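Local coordinates for protein protease (Helicobacter pylori, PDB 5EUF) that probably acts as a zinc-dependent M16-family protease that cleaves the cytoplasmic domain of human junctional adhesion molecule A and so weakens the gastric epithelial barrier, at residues T12-L17 and H212-K217; G29-D34 and I95-A100; V35-G40 and K190-L195; M145-F150 and V310-A315; V252-K257 and S412-L417. All blocks are in the same frame, centred on the assembly; numbering follows the deposited sequence.

Interaction 1: T12-L17 and H212-K217; sequences TLKNGL and HFESLK
Asn-15 ND2 donates twice across this contact, to two carbonyl oxygens that frame a type I turn from Phe-213 to Leu-216. From Asn-15 ND2 the bond to Leu-216 O (3.0 Å) is nearly straight at 172°, whereas the one to Phe-213 O (2.7 Å) is bent to 132°. Both acceptors lie in the amide plane of Asn-15, so the two bonds fix its rotation, and Asn-15 OD1 accepts from Leu-17 N at 3.2 Å, forming an Asx turn. CG sits between the backbone N and the carbonyl carbon (chi1 50°), which lets the amide bridge its own turn and the opposite one. Phe-213 O also accepts from Leu-216 N. Beside this polar centre, the extended chain of Lys-14 crosses Glu-214 at about a right angle, Lys-14 CG 3.9 Å from Glu-214 CG. On the other flank Leu-17 CD2 meets Phe-213 CB at 3.6 Å, with Leu-13 CD2 nearby. The contact joins the hairpin loop between strands 9-12 and 18-23 to the C-terminal end of helix 202-213, with Phe-213 and Leu-216 resting on Met-113 of helix 102-113 and Leu-17 on Val-194 of strand 192-198.

Interaction 2: G29-D34 and I95-A100; sequences GVIEVD and IKTSEA
Lys-96 CB leaves the strand on the same face of the sheet as Glu-32, its non-hydrogen-bonded partner. CG, anti to the carbonyl carbon, passes the Glu-32 carboxylate, and Lys-96 CD comes 3.2 Å from Glu-32 OE2 and also lies beside Glu-32 CB. Bends at chi2 and chi3 then bring NZ beside Val-30 CG1, where it is hydrogen-bonded to Ser-366 OG. This is antiparallel pairing of strands 30-37 and 91-98 in the mixed six-stranded sheet of the M16 peptidase. Ile-31 N to Thr-97 O (2.8 Å, 174°) is the straightest bond, and a weak one from Glu-99 N to Gly-29 O closes the end. On the opposite face, Val-33 and Ile-95 pack against helix 102-113. Lys-96 NZ and Glu-32 OE2 are 4.5 Å apart, too far for a salt bridge, but Glu-32 OE1 is ion-paired with Arg-92. Arg-92 and Lys-96 would tend to favour the charged form of the buried Glu-32 carboxylate; nearby Asp-34 would oppose it, a repulsion that Arg-92 probably offsets by pairing with both carboxylates.

Interaction 3: V35-G40 and K190-L195; sequences VLYKVG and KNAIVL
Leu-36 and Ile-193 form the hydrogen-bonded pair at the heart of this antiparallel contact, with Leu-36 N to Ile-193 O at 2.6 Å (N-H...O angle 174°), and Ile-193 N returning a bond to Leu-36 O at 2.7 Å. Leu-36 CB and Ile-193 CB are 4.1 Å apart on one face of the sheet. On the opposite face, Tyr-37 approaches Ala-192 through its ring, Tyr-37 CE1 lying 3.6 Å from Ala-192 CB. Where strand 30-37 ends, Lys-38 N still donates almost exactly along the C=O axis of Asn-191 (3.1 Å to Asn-191 O). Lys-38 is the centre of an inverse gamma turn, and its extended side chain crosses obliquely past Asn-191 OD1 until Lys-38 CE meets Ile-193 CD1 at 3.9 Å. Strands 30-37 and 192-198 are the two central members of the mixed six-stranded sheet of an M16 peptidase half. Beyond the pair, Asn-191 CG is anti to its backbone N, and ND2 is held by Tyr-186 O rather than by the partner strand; Val-39 CG2 lies across that amide at 3.5 Å from Asn-191 ND2. Tyr-37 stacks on Tyr-187, and Val-35 and Ala-192 rest on helix 102-113. The side chain of Tyr-37 is about 9 Å from that of Glu-56, probably the catalytic proton acceptor.

Interaction 4: M145-F150 and V310-A315; sequences MLYFRF and VFLFIA
Phe-150 presents one face of its ring to Leu-312, whose CD1 methyl sits 3.7 Å from the ring centroid and only 16° off the ring normal, a CH-pi contact. The two side chains meet tip to tip: both have CG anti to the backbone N (chi1 174° for Phe-150, -170° for Leu-312), which extends them straight across the gap between helix and strand. Val-310 also reaches the end of the ring, Val-310 CG1 lying 3.8 Å from Phe-150 CE2, obliquely placed. One helical turn earlier, Leu-146 and Ile-314 slide past each other in opposite directions, Leu-146 CD2 to Ile-314 CG2 at 4.0 Å. Here helix 142-154 packs on the five-stranded sheet formed by the later part of the chain, so that Val-310, Leu-312 and Ile-314 of strand 309-317 face the helix. The axes of the two short segments are 11.1 Å apart, a gap spanned by these apolar side chains. Phe-311 and Phe-313 turn to the other face of the sheet and pack on helix 266-276. Tyr-147 CE1 touches Leu-312 CD2 at 4.3 Å from the flank, while its ring meets Phe-151 edge-to-face; the side chain of Tyr-147 lies about 12 Å from a bound zinc ion. Away from the strand, Arg-149 NE forms a long, weak ion pair with Asp-235 of the second subunit.

Interaction 5: V252-K257 and S412-L417; sequences VALGYK and STTVFL
Thr-413 O is gripped twice by the opposite strand: Gly-255 N donates a nearly straight bond at 2.8 Å (172°), in the carbonyl plane, and Leu-254 CA adds a CA-H...O contact at 3.4 Å. This is regular antiparallel pairing inside a mixed five-stranded sheet, where the last strand of the chain, 412-418, lies beside strand 251-258. The return bond, Thr-413 N to Gly-255 O, completes one hydrogen-bonded pair. The next is made by Ala-253 N to Val-415 O and Val-415 N to Ala-253 O, each 2.9 Å. On the face shared by Ala-253 and Val-415 the side chains lean on Leu-146 of helix 142-154. The other face carries the larger groups, packed on helix 323-338: Leu-254 runs alongside Thr-414, and the Tyr-256 ring brings Tyr-256 CE2 to 3.6 Å from Ser-412 CB. Ser-412 OG, placed between its backbone N and carbonyl carbon, is hydrogen-bonded to Asp-409 O. At the far end Val-252 CG2, anti to the backbone N, meets the edge of the Phe-416 ring, 3.8 Å from Phe-416 CE1.

In the fold
From the N terminus, the hairpin loop 12-17 opens a loop of 194 residues, which interaction 1 closes at the end of helix 202-213. Interactions 2 and 3 lie within that loop and cross one another: both use strand 30-37, paired with 91-98 on one side and 192-198 on the other, in the first sheet. Interaction 1 also touches interaction 3. Interaction 4 then crosses interactions 1 and 3, linking helix 142-154 forward to strand 309-317, with its centre about 27 Å from that of interaction 3. Interaction 5 crosses interaction 4 and brings the C-terminal strand into the second sheet, where Phe-150 touches Gly-255 and Thr-413.

Interaction 1: T12-L17 and H212-K217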
# COMPACT_ATOMS: atom_id res chain seq x y z
N THR B 12 0.46 -23.18 29.81
CA THR B 12 1.46 -22.92 28.79
C THR B 12 2.51 -24.02 28.79
O THR B 12 3.05 -24.37 29.84
CB THR B 12 2.13 -21.55 28.99
OG1 THR B 12 1.15 -20.51 28.92
CG2 THR B 12 3.18 -21.32 27.91
N LEU B 13 2.80 -24.56 27.61
CA LEU B 13 3.75 -25.65 27.47
C LEU B 13 5.18 -25.13 27.39
O LEU B 13 5.41 -23.92 27.33
CB LEU B 13 3.42 -26.50 26.24
CG LEU B 13 2.48 -27.70 26.44
CD1 LEU B 13 1.37 -27.40 27.44
CD2 LEU B 13 1.90 -28.13 25.10
N LYS B 14 6.15 -26.05 27.38
CA LYS B 14 7.56 -25.68 27.42
C LYS B 14 8.03 -25.05 26.11
O LYS B 14 9.14 -24.52 26.04
CB LYS B 14 8.43 -26.89 27.75
CG LYS B 14 8.51 -27.94 26.65
CD LYS B 14 9.50 -29.04 27.02
CE LYS B 14 9.71 -30.01 25.87
NZ LYS B 14 10.72 -31.05 26.20
N ASN B 15 7.19 -25.10 25.09
CA ASN B 15 7.52 -24.51 23.80
C ASN B 15 6.73 -23.23 23.55
O ASN B 15 6.77 -22.68 22.45
CB ASN B 15 7.28 -25.51 22.67
CG ASN B 15 5.91 -26.15 22.75
OD1 ASN B 15 5.03 -25.68 23.47
ND2 ASN B 15 5.73 -27.24 22.02
N GLY B 16 6.01 -22.77 24.57
CA GLY B 16 5.26 -21.53 24.48
C GLY B 16 3.84 -21.70 23.97
O GLY B 16 3.10 -20.72 23.87
N LEU B 17 3.46 -22.93 23.65
CA LEU B 17 2.10 -23.21 23.20
C LEU B 17 1.12 -23.07 24.36
O LEU B 17 1.31 -23.68 25.42
CB LEU B 17 2.00 -24.61 22.59
CG LEU B 17 0.61 -24.96 22.07
CD1 LEU B 17 0.49 -24.63 20.59
CD2 LEU B 17 0.26 -26.41 22.33
N HIS B 212 0.80 -34.58 22.41
CA HIS B 212 1.02 -34.36 20.99
C HIS B 212 1.78 -33.08 20.65
O HIS B 212 2.34 -32.96 19.56
CB HIS B 212 -0.33 -34.36 20.25
CG HIS B 212 -1.06 -35.66 20.32
ND1 HIS B 212 -1.99 -35.93 21.31
CD2 HIS B 212 -1.00 -36.76 19.55
CE1 HIS B 212 -2.47 -37.15 21.12
NE2 HIS B 212 -1.89 -37.67 20.06
N PHE B 213 1.82 -32.13 21.58
CA PHE B 213 2.35 -30.81 21.25
C PHE B 213 3.58 -30.39 22.05
O PHE B 213 4.33 -29.52 21.61
CB PHE B 213 1.24 -29.77 21.42
CG PHE B 213 0.10 -29.93 20.46
CD1 PHE B 213 0.12 -29.28 19.23
CD2 PHE B 213 -0.98 -30.73 20.77
CE1 PHE B 213 -0.93 -29.43 18.34
CE2 PHE B 213 -2.03 -30.89 19.88
CZ PHE B 213 -2.00 -30.23 18.66
N GLU B 214 3.79 -30.98 23.22
CA GLU B 214 4.87 -30.55 24.10
C GLU B 214 6.25 -30.77 23.48
O GLU B 214 7.19 -30.03 23.77
CB GLU B 214 4.79 -31.27 25.45
CG GLU B 214 5.70 -30.70 26.52
CD GLU B 214 5.63 -31.48 27.82
OE1 GLU B 214 5.68 -32.73 27.77
OE2 GLU B 214 5.53 -30.84 28.89
N SER B 215 6.36 -31.77 22.62
CA SER B 215 7.64 -32.14 22.03
C SER B 215 7.93 -31.40 20.72
O SER B 215 9.01 -31.52 20.16
CB SER B 215 7.70 -33.65 21.80
OG SER B 215 6.46 -34.14 21.32
N LEU B 216 6.95 -30.63 20.24
CA LEU B 216 7.15 -29.85 19.02
C LEU B 216 8.10 -28.69 19.28
O LEU B 216 8.06 -28.06 20.33
CB LEU B 216 5.81 -29.33 18.48
CG LEU B 216 4.88 -30.39 17.90
CD1 LEU B 216 3.73 -29.74 17.15
CD2 LEU B 216 5.64 -31.34 17.00
N LYS B 217 8.97 -28.41 18.31
CA LYS B 217 10.01 -27.41 18.50
C LYS B 217 9.70 -26.10 17.79
O LYS B 217 8.96 -26.07 16.81
CB LYS B 217 11.36 -27.96 18.02
CG LYS B 217 11.78 -29.27 18.68
CD LYS B 217 11.76 -29.17 20.20
CE LYS B 217 12.03 -30.52 20.85
NZ LYS B 217 11.75 -30.52 22.31

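Interaction 2: G29-D34 and I95-A100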
# COMPACT_ATOMS: atom_id res chain seq x y z
N GLY B 29 -21.04 -35.24 25.28
CA GLY B 29 -20.25 -35.82 24.22
C GLY B 29 -19.62 -34.80 23.30
O GLY B 29 -18.44 -34.88 22.99
N VAL B 30 -20.42 -33.82 22.87
CA VAL B 30 -20.00 -32.86 21.86
C VAL B 30 -18.88 -31.93 22.32
O VAL B 30 -18.97 -31.30 23.37
CB VAL B 30 -21.20 -32.00 21.40
CG1 VAL B 30 -20.78 -31.06 20.28
CG2 VAL B 30 -22.34 -32.89 20.96
N ILE B 31 -17.80 -31.87 21.54
CA ILE B 31 -16.71 -30.94 21.80
C ILE B 31 -16.24 -30.27 20.52
O ILE B 31 -16.63 -30.66 19.42
CB ILE B 31 -15.48 -31.64 22.45
CG1 ILE B 31 -14.81 -32.58 21.44
CG2 ILE B 31 -15.87 -32.36 23.73
CD1 ILE B 31 -13.51 -33.15 21.92
N GLU B 32 -15.39 -29.26 20.66
CA GLU B 32 -14.72 -28.66 19.52
C GLU B 32 -13.24 -28.47 19.81
O GLU B 32 -12.86 -27.92 20.85
CB GLU B 32 -15.36 -27.32 19.14
CG GLU B 32 -14.68 -26.67 17.94
CD GLU B 32 -15.41 -25.44 17.44
OE1 GLU B 32 -14.76 -24.40 17.25
OE2 GLU B 32 -16.64 -25.53 17.23
N VAL B 33 -12.39 -28.93 18.89
CA VAL B 33 -10.95 -28.83 19.06
C VAL B 33 -10.38 -27.71 18.19
O VAL B 33 -10.33 -27.83 16.97
CB VAL B 33 -10.25 -30.15 18.69
CG1 VAL B 33 -8.77 -30.07 19.01
CG2 VAL B 33 -10.89 -31.31 19.44
N ASP B 34 -9.94 -26.63 18.83
CA ASP B 34 -9.43 -25.46 18.11
C ASP B 34 -7.92 -25.34 18.14
O ASP B 34 -7.27 -25.59 19.16
CB ASP B 34 -10.04 -24.18 18.68
CG ASP B 34 -11.46 -23.95 18.22
OD1 ASP B 34 -12.37 -24.62 18.75
OD2 ASP B 34 -11.66 -23.09 17.33
N ILE B 95 -12.05 -28.70 14.72
CA ILE B 95 -12.76 -29.94 14.43
C ILE B 95 -13.98 -30.08 15.32
O ILE B 95 -13.89 -29.96 16.54
CB ILE B 95 -11.85 -31.18 14.63
CG1 ILE B 95 -10.70 -31.18 13.62
CG2 ILE B 95 -12.66 -32.46 14.49
CD1 ILE B 95 -9.78 -32.38 13.76
N LYS B 96 -15.13 -30.34 14.71
CA LYS B 96 -16.36 -30.62 15.45
C LYS B 96 -16.56 -32.12 15.61
O LYS B 96 -16.77 -32.82 14.62
CB LYS B 96 -17.57 -30.00 14.74
CG LYS B 96 -17.75 -28.52 14.98
CD LYS B 96 -18.12 -28.25 16.43
CE LYS B 96 -19.43 -28.92 16.80
NZ LYS B 96 -19.81 -28.62 18.20
N THR B 97 -16.50 -32.60 16.84
CA THR B 97 -16.68 -34.03 17.08
C THR B 97 -17.07 -34.32 18.53
O THR B 97 -17.59 -33.44 19.23
CB THR B 97 -15.40 -34.82 16.74
OG1 THR B 97 -15.57 -36.20 17.07
CG2 THR B 97 -14.20 -34.26 17.49
N SER B 98 -16.85 -35.55 18.97
CA SER B 98 -17.12 -35.93 20.35
C SER B 98 -15.82 -36.09 21.13
O SER B 98 -14.74 -35.99 20.55
CB SER B 98 -17.93 -37.22 20.41
OG SER B 98 -17.24 -38.28 19.78
N GLU B 99 -15.92 -36.33 22.43
CA GLU B 99 -14.73 -36.42 23.28
C GLU B 99 -13.96 -37.70 22.98
O GLU B 99 -12.77 -37.81 23.30
CB GLU B 99 -15.11 -36.36 24.76
CG GLU B 99 -15.67 -37.66 25.34
CD GLU B 99 -14.59 -38.54 25.95
OE1 GLU B 99 -13.47 -38.04 26.16
OE2 GLU B 99 -14.88 -39.72 26.22
N ALA B 100 -14.63 -38.67 22.37
CA ALA B 100 -13.99 -39.93 22.01
C ALA B 100 -12.96 -39.71 20.91
O ALA B 100 -12.01 -40.48 20.77
CB ALA B 100 -15.03 -40.94 21.56

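Interaction 3: V35-G40 and K190-L195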
# COMPACT_ATOMS: atom_id res chain seq x y z
N VAL B 35 -7.35 -24.96 17.00
CA VAL B 35 -5.96 -24.53 16.92
C VAL B 35 -5.90 -23.13 16.35
O VAL B 35 -6.24 -22.91 15.19
CB VAL B 35 -5.11 -25.48 16.06
CG1 VAL B 35 -3.73 -24.88 15.84
CG2 VAL B 35 -5.01 -26.84 16.71
N LEU B 36 -5.50 -22.17 17.18
CA LEU B 36 -5.43 -20.78 16.76
C LEU B 36 -3.99 -20.35 16.49
O LEU B 36 -3.11 -20.56 17.32
CB LEU B 36 -6.05 -19.87 17.82
CG LEU B 36 -7.35 -20.32 18.46
CD1 LEU B 36 -7.76 -19.33 19.54
CD2 LEU B 36 -8.44 -20.46 17.42
N TYR B 37 -3.76 -19.75 15.33
CA TYR B 37 -2.47 -19.14 15.04
C TYR B 37 -2.60 -17.63 15.04
O TYR B 37 -3.48 -17.08 14.36
CB TYR B 37 -1.93 -19.64 13.70
CG TYR B 37 -1.50 -21.09 13.71
CD1 TYR B 37 -0.25 -21.46 14.18
CD2 TYR B 37 -2.34 -22.08 13.22
CE1 TYR B 37 0.15 -22.79 14.18
CE2 TYR B 37 -1.95 -23.41 13.22
CZ TYR B 37 -0.71 -23.76 13.70
OH TYR B 37 -0.32 -25.08 13.70
N LYS B 38 -1.74 -16.95 15.78
CA LYS B 38 -1.76 -15.49 15.84
C LYS B 38 -1.19 -14.89 14.56
O LYS B 38 -0.22 -14.13 14.61
CB LYS B 38 -0.98 -14.99 17.06
CG LYS B 38 -1.48 -15.53 18.38
CD LYS B 38 -0.61 -15.04 19.53
CE LYS B 38 -1.15 -15.50 20.88
NZ LYS B 38 -0.26 -15.09 21.99
N VAL B 39 -1.78 -15.26 13.43
CA VAL B 39 -1.35 -14.77 12.12
C VAL B 39 -2.54 -14.38 11.27
O VAL B 39 -3.59 -15.02 11.33
CB VAL B 39 -0.54 -15.81 11.34
CG1 VAL B 39 0.48 -15.11 10.45
CG2 VAL B 39 0.13 -16.81 12.27
N GLY B 40 -2.37 -13.35 10.45
CA GLY B 40 -3.41 -12.93 9.53
C GLY B 40 -2.80 -12.13 8.40
O GLY B 40 -1.59 -12.19 8.17
N LYS B 190 5.03 -21.44 19.81
CA LYS B 190 5.04 -20.21 20.61
C LYS B 190 4.03 -19.19 20.08
O LYS B 190 3.68 -18.24 20.78
CB LYS B 190 6.44 -19.61 20.64
N ASN B 191 3.58 -19.38 18.85
CA ASN B 191 2.65 -18.47 18.21
C ASN B 191 1.27 -19.11 18.05
O ASN B 191 0.40 -18.57 17.36
CB ASN B 191 3.19 -18.01 16.85
CG ASN B 191 2.49 -16.77 16.33
OD1 ASN B 191 2.12 -15.88 17.09
ND2 ASN B 191 2.31 -16.71 15.01
N ALA B 192 1.07 -20.26 18.68
CA ALA B 192 -0.17 -21.01 18.50
C ALA B 192 -0.91 -21.27 19.81
O ALA B 192 -0.30 -21.30 20.88
CB ALA B 192 0.12 -22.33 17.80
N ILE B 193 -2.22 -21.45 19.71
CA ILE B 193 -3.07 -21.74 20.86
C ILE B 193 -3.99 -22.92 20.57
O ILE B 193 -4.71 -22.93 19.57
CB ILE B 193 -3.95 -20.53 21.24
CG1 ILE B 193 -3.09 -19.33 21.63
CG2 ILE B 193 -4.90 -20.90 22.38
CD1 ILE B 193 -3.90 -18.07 21.90
N VAL B 194 -3.96 -23.92 21.44
CA VAL B 194 -4.86 -25.07 21.32
C VAL B 194 -6.02 -24.91 22.29
O VAL B 194 -5.84 -24.94 23.51
CB VAL B 194 -4.13 -26.40 21.58
CG1 VAL B 194 -5.11 -27.56 21.53
CG2 VAL B 194 -3.01 -26.60 20.57
N LEU B 195 -7.22 -24.75 21.73
CA LEU B 195 -8.42 -24.49 22.52
C LEU B 195 -9.40 -25.65 22.40
O LEU B 195 -9.75 -26.06 21.29
CB LEU B 195 -9.08 -23.18 22.06
CG LEU B 195 -10.46 -22.83 22.60
CD1 LEU B 195 -10.40 -22.50 24.08
CD2 LEU B 195 -11.05 -21.67 21.82

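Interaction 4: M145-F150 and V310-A315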
# COMPACT_ATOMS: atom_id res chain seq x y z
N MSE B 145 -15.52 -7.10 -4.44
CA MSE B 145 -14.74 -5.98 -4.96
C MSE B 145 -14.90 -4.74 -4.09
O MSE B 145 -13.93 -4.03 -3.82
CB MSE B 145 -15.15 -5.66 -6.40
CG MSE B 145 -14.29 -4.61 -7.08
SE MSE B 145 -12.47 -5.23 -7.40
CE MSE B 145 -11.81 -3.73 -8.46
N LEU B 146 -16.14 -4.50 -3.66
CA LEU B 146 -16.45 -3.36 -2.79
C LEU B 146 -15.70 -3.47 -1.47
O LEU B 146 -15.18 -2.49 -0.95
CB LEU B 146 -17.95 -3.28 -2.54
CG LEU B 146 -18.44 -2.17 -1.62
CD1 LEU B 146 -18.14 -0.81 -2.23
CD2 LEU B 146 -19.93 -2.31 -1.34
N TYR B 147 -15.66 -4.69 -0.93
CA TYR B 147 -14.97 -4.98 0.32
C TYR B 147 -13.47 -4.71 0.20
O TYR B 147 -12.86 -4.09 1.07
CB TYR B 147 -15.22 -6.44 0.71
CG TYR B 147 -14.87 -6.82 2.13
CD1 TYR B 147 -15.65 -6.38 3.20
CD2 TYR B 147 -13.79 -7.64 2.41
CE1 TYR B 147 -15.34 -6.74 4.50
CE2 TYR B 147 -13.47 -8.01 3.70
CZ TYR B 147 -14.25 -7.55 4.75
OH TYR B 147 -13.94 -7.91 6.04
N PHE B 148 -12.89 -5.16 -0.91
CA PHE B 148 -11.46 -5.01 -1.15
C PHE B 148 -11.08 -3.55 -1.42
O PHE B 148 -10.18 -3.01 -0.78
CB PHE B 148 -11.03 -5.89 -2.32
CG PHE B 148 -9.54 -6.07 -2.42
CD1 PHE B 148 -8.89 -7.04 -1.66
CD2 PHE B 148 -8.79 -5.30 -3.29
CE1 PHE B 148 -7.53 -7.22 -1.76
CE2 PHE B 148 -7.42 -5.48 -3.40
CZ PHE B 148 -6.79 -6.44 -2.63
N ARG B 149 -11.79 -2.92 -2.35
CA ARG B 149 -11.50 -1.54 -2.73
C ARG B 149 -11.73 -0.57 -1.57
O ARG B 149 -11.14 0.51 -1.55
CB ARG B 149 -12.36 -1.13 -3.93
CG ARG B 149 -12.03 -1.85 -5.23
CD ARG B 149 -10.66 -1.46 -5.78
NE ARG B 149 -10.58 -0.06 -6.18
CZ ARG B 149 -9.99 0.89 -5.46
NH1 ARG B 149 -9.42 0.59 -4.30
NH2 ARG B 149 -9.97 2.14 -5.89
N PHE B 150 -12.57 -0.95 -0.62
CA PHE B 150 -12.80 -0.10 0.55
C PHE B 150 -11.54 -0.01 1.40
O PHE B 150 -11.08 1.08 1.73
CB PHE B 150 -13.96 -0.60 1.40
CG PHE B 150 -14.14 0.16 2.69
CD1 PHE B 150 -14.86 1.34 2.72
CD2 PHE B 150 -13.57 -0.31 3.87
CE1 PHE B 150 -15.02 2.04 3.91
CE2 PHE B 150 -13.72 0.39 5.05
CZ PHE B 150 -14.44 1.57 5.07
N VAL B 310 -12.43 -0.52 12.02
CA VAL B 310 -13.37 0.16 11.14
C VAL B 310 -14.81 -0.23 11.43
O VAL B 310 -15.13 -1.42 11.56
CB VAL B 310 -13.03 -0.13 9.65
CG1 VAL B 310 -14.28 -0.06 8.78
CG2 VAL B 310 -11.97 0.84 9.15
N PHE B 311 -15.68 0.77 11.57
CA PHE B 311 -17.12 0.54 11.62
C PHE B 311 -17.66 0.70 10.21
O PHE B 311 -17.48 1.74 9.58
CB PHE B 311 -17.80 1.53 12.58
CG PHE B 311 -19.18 1.12 12.98
CD1 PHE B 311 -20.25 1.30 12.11
CD2 PHE B 311 -19.42 0.58 14.23
CE1 PHE B 311 -21.53 0.93 12.48
CE2 PHE B 311 -20.70 0.21 14.60
CZ PHE B 311 -21.76 0.39 13.73
N LEU B 312 -18.33 -0.34 9.71
CA LEU B 312 -18.62 -0.41 8.28
C LEU B 312 -20.11 -0.44 7.94
O LEU B 312 -20.86 -1.28 8.45
CB LEU B 312 -17.94 -1.64 7.69
CG LEU B 312 -17.93 -1.77 6.17
CD1 LEU B 312 -17.28 -0.55 5.54
CD2 LEU B 312 -17.19 -3.03 5.76
N PHE B 313 -20.54 0.48 7.08
CA PHE B 313 -21.90 0.47 6.53
C PHE B 313 -21.88 0.02 5.07
O PHE B 313 -21.17 0.59 4.25
CB PHE B 313 -22.53 1.86 6.61
CG PHE B 313 -22.78 2.33 8.01
CD1 PHE B 313 -23.99 2.08 8.64
CD2 PHE B 313 -21.81 3.05 8.70
CE1 PHE B 313 -24.22 2.52 9.93
CE2 PHE B 313 -22.04 3.50 9.98
CZ PHE B 313 -23.25 3.23 10.60
N ILE B 314 -22.68 -1.00 4.75
CA ILE B 314 -22.76 -1.48 3.37
C ILE B 314 -24.21 -1.57 2.90
O ILE B 314 -25.06 -2.13 3.59
CB ILE B 314 -22.09 -2.86 3.22
CG1 ILE B 314 -20.62 -2.79 3.63
CG2 ILE B 314 -22.22 -3.36 1.78
CD1 ILE B 314 -19.88 -4.09 3.46
N ALA B 315 -24.48 -1.02 1.72
CA ALA B 315 -25.84 -1.02 1.18
C ALA B 315 -25.85 -1.21 -0.34
O ALA B 315 -25.07 -0.59 -1.06
CB ALA B 315 -26.55 0.27 1.55

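Interaction 5: V252-K257 and S412-L417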
# COMPACT_ATOMS: atom_id res chain seq x y z
N VAL B 252 -22.78 0.73 -2.07
CA VAL B 252 -22.05 1.76 -1.33
C VAL B 252 -21.40 1.19 -0.07
O VAL B 252 -21.96 0.33 0.60
CB VAL B 252 -22.96 2.94 -0.94
CG1 VAL B 252 -24.09 2.47 -0.03
CG2 VAL B 252 -22.16 4.06 -0.27
N ALA B 253 -20.19 1.65 0.22
CA ALA B 253 -19.52 1.30 1.46
C ALA B 253 -19.11 2.56 2.20
O ALA B 253 -18.30 3.34 1.70
CB ALA B 253 -18.32 0.41 1.20
N LEU B 254 -19.68 2.77 3.38
CA LEU B 254 -19.34 3.92 4.20
C LEU B 254 -18.75 3.46 5.52
O LEU B 254 -19.44 2.87 6.35
CB LEU B 254 -20.57 4.81 4.45
CG LEU B 254 -20.40 5.97 5.44
CD1 LEU B 254 -19.28 6.91 5.01
CD2 LEU B 254 -21.70 6.73 5.60
N GLY B 255 -17.46 3.72 5.72
CA GLY B 255 -16.77 3.27 6.91
C GLY B 255 -16.16 4.40 7.70
O GLY B 255 -15.65 5.37 7.14
N TYR B 256 -16.20 4.27 9.02
CA TYR B 256 -15.60 5.24 9.92
C TYR B 256 -14.50 4.59 10.74
O TYR B 256 -14.67 3.47 11.24
CB TYR B 256 -16.67 5.86 10.83
CG TYR B 256 -17.66 6.74 10.11
CD1 TYR B 256 -18.83 6.22 9.57
CD2 TYR B 256 -17.43 8.11 9.98
CE1 TYR B 256 -19.74 7.03 8.91
CE2 TYR B 256 -18.33 8.93 9.33
CZ TYR B 256 -19.49 8.39 8.80
OH TYR B 256 -20.38 9.21 8.15
N LYS B 257 -13.37 5.27 10.88
CA LYS B 257 -12.26 4.76 11.67
C LYS B 257 -12.68 4.59 13.13
O LYS B 257 -13.51 5.34 13.64
CB LYS B 257 -11.04 5.69 11.58
CG LYS B 257 -10.27 5.56 10.28
CD LYS B 257 -9.61 4.20 10.14
CE LYS B 257 -8.99 4.02 8.76
NZ LYS B 257 -8.05 5.12 8.41
N SER B 412 -14.22 9.34 7.72
CA SER B 412 -15.09 8.58 6.84
C SER B 412 -14.37 8.11 5.59
O SER B 412 -13.52 8.81 5.04
CB SER B 412 -16.32 9.41 6.44
OG SER B 412 -15.96 10.42 5.51
N THR B 413 -14.70 6.90 5.16
CA THR B 413 -14.23 6.36 3.90
C THR B 413 -15.44 5.87 3.11
O THR B 413 -16.25 5.11 3.64
CB THR B 413 -13.23 5.21 4.10
OG1 THR B 413 -12.13 5.67 4.89
CG2 THR B 413 -12.73 4.70 2.76
N THR B 414 -15.56 6.31 1.87
CA THR B 414 -16.73 6.00 1.07
C THR B 414 -16.35 5.43 -0.29
O THR B 414 -15.58 6.03 -1.04
CB THR B 414 -17.60 7.25 0.86
OG1 THR B 414 -17.99 7.78 2.13
CG2 THR B 414 -18.84 6.90 0.06
N VAL B 415 -16.89 4.25 -0.62
CA VAL B 415 -16.62 3.63 -1.90
C VAL B 415 -17.91 3.31 -2.65
O VAL B 415 -18.78 2.61 -2.12
CB VAL B 415 -15.80 2.33 -1.74
CG1 VAL B 415 -15.59 1.65 -3.08
CG2 VAL B 415 -14.46 2.64 -1.09
N PHE B 416 -18.03 3.82 -3.87
CA PHE B 416 -19.21 3.60 -4.69
C PHE B 416 -18.98 2.48 -5.71
O PHE B 416 -17.90 2.39 -6.31
CB PHE B 416 -19.61 4.88 -5.42
CG PHE B 416 -20.00 6.01 -4.51
CD1 PHE B 416 -20.89 5.80 -3.47
CD2 PHE B 416 -19.47 7.28 -4.69
CE1 PHE B 416 -21.24 6.84 -2.63
CE2 PHE B 416 -19.82 8.32 -3.86
CZ PHE B 416 -20.71 8.10 -2.82
N LEU B 417 -19.99 1.65 -5.92
CA LEU B 417 -19.90 0.59 -6.92
C LEU B 417 -20.90 0.83 -8.04
O LEU B 417 -22.12 0.79 -7.83
CB LEU B 417 -20.14 -0.77 -6.28
CG LEU B 417 -19.74 -1.97 -7.14
CD1 LEU B 417 -18.29 -1.84 -7.58
CD2 LEU B 417 -19.96 -3.27 -6.39